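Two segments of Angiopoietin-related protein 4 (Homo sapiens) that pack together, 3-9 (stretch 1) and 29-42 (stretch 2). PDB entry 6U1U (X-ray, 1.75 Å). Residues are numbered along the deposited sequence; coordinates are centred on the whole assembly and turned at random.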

# COMPACT_ATOMS: atom_id res chain seq x y z
N ASP A 3 13.79 -12.35 -1.49
CA ASP A 3 13.20 -11.03 -1.61
C ASP A 3 14.29 -10.09 -2.12
O ASP A 3 15.44 -10.50 -2.34
N CYS A 4 13.92 -8.82 -2.32
CA CYS A 4 14.85 -7.87 -2.91
C CYS A 4 16.06 -7.60 -2.00
O CYS A 4 17.14 -7.30 -2.50
N GLN A 5 15.88 -7.68 -0.68
CA GLN A 5 17.04 -7.45 0.20
C GLN A 5 18.04 -8.59 0.07
O GLN A 5 19.26 -8.37 0.08
N GLU A 6 17.56 -9.82 -0.10
CA GLU A 6 18.49 -10.91 -0.38
C GLU A 6 19.23 -10.67 -1.68
O GLU A 6 20.43 -10.95 -1.78
N LEU A 7 18.52 -10.19 -2.71
CA LEU A 7 19.19 -9.89 -3.98
C LEU A 7 20.26 -8.82 -3.78
O LEU A 7 21.35 -8.90 -4.35
N PHE A 8 19.94 -7.80 -2.99
CA PHE A 8 20.91 -6.77 -2.64
C PHE A 8 22.12 -7.39 -1.95
O PHE A 8 23.27 -7.08 -2.27
N GLN A 9 21.87 -8.30 -1.00
CA GLN A 9 22.96 -8.88 -0.22
C GLN A 9 23.90 -9.74 -1.07
O GLN A 9 25.09 -9.85 -0.74
N LEU A 29 7.99 -12.68 -10.22
CA LEU A 29 8.80 -11.54 -10.63
C LEU A 29 8.38 -10.32 -9.83
O LEU A 29 7.21 -9.98 -9.82
N VAL A 30 9.35 -9.63 -9.19
CA VAL A 30 9.03 -8.44 -8.40
C VAL A 30 9.84 -7.26 -8.93
O VAL A 30 10.84 -7.42 -9.63
N ASN A 31 9.39 -6.06 -8.56
CA ASN A 31 10.11 -4.83 -8.87
C ASN A 31 10.98 -4.50 -7.67
O ASN A 31 10.44 -4.21 -6.60
N CYS A 32 12.30 -4.49 -7.84
CA CYS A 32 13.22 -4.19 -6.73
C CYS A 32 13.76 -2.79 -6.91
O CYS A 32 14.04 -2.36 -8.03
N LYS A 33 13.92 -2.09 -5.79
CA LYS A 33 14.59 -0.80 -5.79
C LYS A 33 15.81 -0.97 -4.90
O LYS A 33 15.67 -1.29 -3.71
N MET A 34 17.01 -0.80 -5.48
CA MET A 34 18.25 -0.99 -4.73
C MET A 34 18.76 0.39 -4.30
O MET A 34 18.95 1.27 -5.13
N THR A 35 18.92 0.58 -3.00
CA THR A 35 19.22 1.88 -2.40
C THR A 35 20.42 1.71 -1.47
O THR A 35 20.83 0.59 -1.14
N SER A 36 20.94 2.82 -0.95
CA SER A 36 22.05 2.68 -0.01
C SER A 36 21.64 1.98 1.28
O SER A 36 22.51 1.48 2.00
N ASP A 37 20.34 1.94 1.59
CA ASP A 37 19.88 1.22 2.78
C ASP A 37 19.27 -0.14 2.43
O ASP A 37 18.37 -0.62 3.14
N GLY A 38 19.74 -0.77 1.36
CA GLY A 38 19.39 -2.14 1.03
C GLY A 38 18.34 -2.22 -0.08
O GLY A 38 18.04 -1.26 -0.79
N GLY A 39 17.79 -3.43 -0.20
CA GLY A 39 16.85 -3.74 -1.28
C GLY A 39 15.43 -3.59 -0.77
O GLY A 39 15.10 -4.07 0.31
N TRP A 40 14.58 -2.94 -1.58
CA TRP A 40 13.17 -2.71 -1.26
C TRP A 40 12.30 -3.33 -2.34
O TRP A 40 12.60 -3.23 -3.53
N THR A 41 11.21 -3.99 -1.94
CA THR A 41 10.26 -4.51 -2.93
C THR A 41 9.18 -3.48 -3.17
O THR A 41 8.55 -3.02 -2.22
N VAL A 42 8.94 -3.12 -4.43
CA VAL A 42 7.88 -2.15 -4.71
C VAL A 42 6.55 -2.90 -4.70
O VAL A 42 6.38 -3.86 -5.45

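The contact sets a short helix, residues 4-9, across a two-stranded hairpin, and its shape is governed by a hollow left where the strand carries no side chains. Where the helix comes closest, Gly38 and Gly39 leave the second strand bare, and the backbones nearly touch: the CA atoms of Gln5 and Gly39 lie 4.0 Å apart. The helix axis passes within 6.1 Å of the axis of strand 38-42, running roughly antiparallel to it at 152°, whereas strand 29-35 stays 8.8 Å away. That asymmetry sets the first rule of the design: glycine where the helix backbone presses in, longer side chains where the gap widens.

In this arrangement neither position has room for a CB. A CB on Gly39 would point toward the helix and sit 2.3 Å from Cys4 O, a clash, with Gln5 N and Phe8 CB also too near. A CB on Gly38 would fall 2.4 Å from Gln5 OE1, and the backbone angles there, 102/-167, call for glycine by themselves.

Into this shallow trough come two side chains from the helix. Phe8, with chi1 t, points toward the hairpin and lays its ring over Gly38, whose CA stands 3.5 Å from the centroid of the Phe8 ring and only 6° off the ring normal, a CH-pi contact over the face. The same ring reaches the turn, Phe8 CE1 lying 3.5 Å from Thr35 O. Gln5 starts sideways, but its t, p rotamer brings the amide end back to the strand, where Gly39 N donates a nearly straight hydrogen bond to Gln5 OE1 at 2.8 Å. The other half of that amide is used too: Gln5 NE2 donates to Gln9 OE1 at 3.2 Å, one helical turn on.

The wider side of the groove is filled with sulfur and aliphatic groups. Cys4, chi1 m, points toward the hairpin and gives up the most surface of any residue here. Its disulfide to Cys32, also m, joins Cys4 SG to Cys32 SG at 2.1 Å with chi3 of -78° and staples the first turn of the helix to the far strand. Val30 CG2 packs 3.7 Å from Cys4 SG, and Thr41 OG1 comes within 3.3 Å of Cys4 SG.

Met34 fills the gap by folding back. Its CB leaves sideways, but the m, m, t rotamer swings the end back to the helix, placing Met34 CE 3.6 Å from Cys4 O and 3.7 Å from Leu7 CB. Leu7, m, t, adds a smaller bump, its CD1 reaching 3.9 Å from Cys32 SG at the flank of the disulfide.

Polar work at the helix start is kept local: Asp3, chi1 p, caps the helix by accepting from Glu6 N at its OD1, 2.9 Å away. Glu6 points away from the hairpin, and Lys33, Trp40 and Val42 point away from the helix, although Trp40 O still lies 3.7 Å from Cys4 CB.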

# COMPACT_ATOMS: atom_id res chain seq x y z
CB ASP A 3 12.62 -10.56 -0.28
CG ASP A 3 13.65 -10.59 0.84
OD1 ASP A 3 14.79 -10.13 0.63
OD2 ASP A 3 13.32 -11.08 1.95
CB CYS A 4 14.12 -6.56 -3.24
SG CYS A 4 12.87 -6.78 -4.56
CB GLN A 5 16.57 -7.25 1.66
CG GLN A 5 17.70 -7.27 2.72
CD GLN A 5 18.72 -6.18 2.51
OE1 GLN A 5 18.45 -5.20 1.83
NE2 GLN A 5 19.92 -6.33 3.11
CB GLU A 6 17.75 -12.24 -0.45
CG GLU A 6 18.61 -13.46 -0.23
CD GLU A 6 17.79 -14.64 0.31
OE1 GLU A 6 17.02 -14.44 1.27
OE2 GLU A 6 17.92 -15.75 -0.22
CB LEU A 7 18.18 -9.42 -5.00
CG LEU A 7 17.48 -10.55 -5.74
CD1 LEU A 7 16.26 -10.00 -6.51
CD2 LEU A 7 18.49 -11.18 -6.70
CB PHE A 8 20.23 -5.72 -1.75
CG PHE A 8 21.16 -4.69 -1.16
CD1 PHE A 8 21.48 -3.55 -1.88
CD2 PHE A 8 21.64 -4.84 0.11
CE1 PHE A 8 22.35 -2.59 -1.32
CE2 PHE A 8 22.50 -3.88 0.67
CZ PHE A 8 22.83 -2.76 -0.05
CB GLN A 9 22.41 -9.69 0.94
CG GLN A 9 21.71 -8.89 1.99
CD GLN A 9 20.97 -9.80 2.96
OE1 GLN A 9 20.49 -9.35 4.01
NE2 GLN A 9 20.87 -11.09 2.62
CB LEU A 29 8.60 -11.32 -12.13
CG LEU A 29 9.62 -10.51 -12.93
CD1 LEU A 29 10.97 -11.26 -13.05
CD2 LEU A 29 9.03 -10.19 -14.31
CB VAL A 30 9.31 -8.61 -6.89
CG1 VAL A 30 8.31 -9.56 -6.28
CG2 VAL A 30 10.78 -9.06 -6.60
CB ASN A 31 9.14 -3.67 -9.09
CG ASN A 31 8.24 -3.88 -10.29
OD1 ASN A 31 7.28 -4.70 -10.23
ND2 ASN A 31 8.50 -3.13 -11.36
CB CYS A 32 14.42 -5.13 -6.68
SG CYS A 32 14.01 -6.85 -6.33
CB LYS A 33 13.67 0.32 -5.27
CG LYS A 33 14.36 1.69 -5.32
CD LYS A 33 13.51 2.80 -4.74
CE LYS A 33 14.27 4.15 -4.88
NZ LYS A 33 13.51 5.31 -4.36
CB MET A 34 19.30 -1.71 -5.57
CG MET A 34 18.81 -3.12 -6.08
SD MET A 34 18.01 -4.11 -4.81
CE MET A 34 18.12 -5.76 -5.56
CB THR A 35 18.02 2.39 -1.57
OG1 THR A 35 17.98 1.65 -0.37
CG2 THR A 35 16.70 2.20 -2.36
CB SER A 36 22.63 4.05 0.35
OG SER A 36 21.57 4.90 0.74
CB ASP A 37 18.87 2.07 3.56
CG ASP A 37 17.74 2.52 2.69
OD1 ASP A 37 17.97 3.44 1.88
OD2 ASP A 37 16.64 1.93 2.77
CB TRP A 40 12.85 -1.22 -1.23
CG TRP A 40 13.54 -0.52 -0.14
CD1 TRP A 40 14.86 -0.07 -0.14
CD2 TRP A 40 12.98 -0.12 1.12
NE1 TRP A 40 15.14 0.57 1.07
CE2 TRP A 40 14.01 0.55 1.85
CE3 TRP A 40 11.71 -0.24 1.71
CZ2 TRP A 40 13.81 1.09 3.12
CZ3 TRP A 40 11.52 0.29 3.01
CH2 TRP A 40 12.57 0.97 3.68
CB THR A 41 9.61 -5.78 -2.41
OG1 THR A 41 10.65 -6.72 -2.12
CG2 THR A 41 8.61 -6.32 -3.50
CB VAL A 42 8.09 -1.47 -6.07
CG1 VAL A 42 6.91 -0.50 -6.35
CG2 VAL A 42 9.46 -0.74 -6.11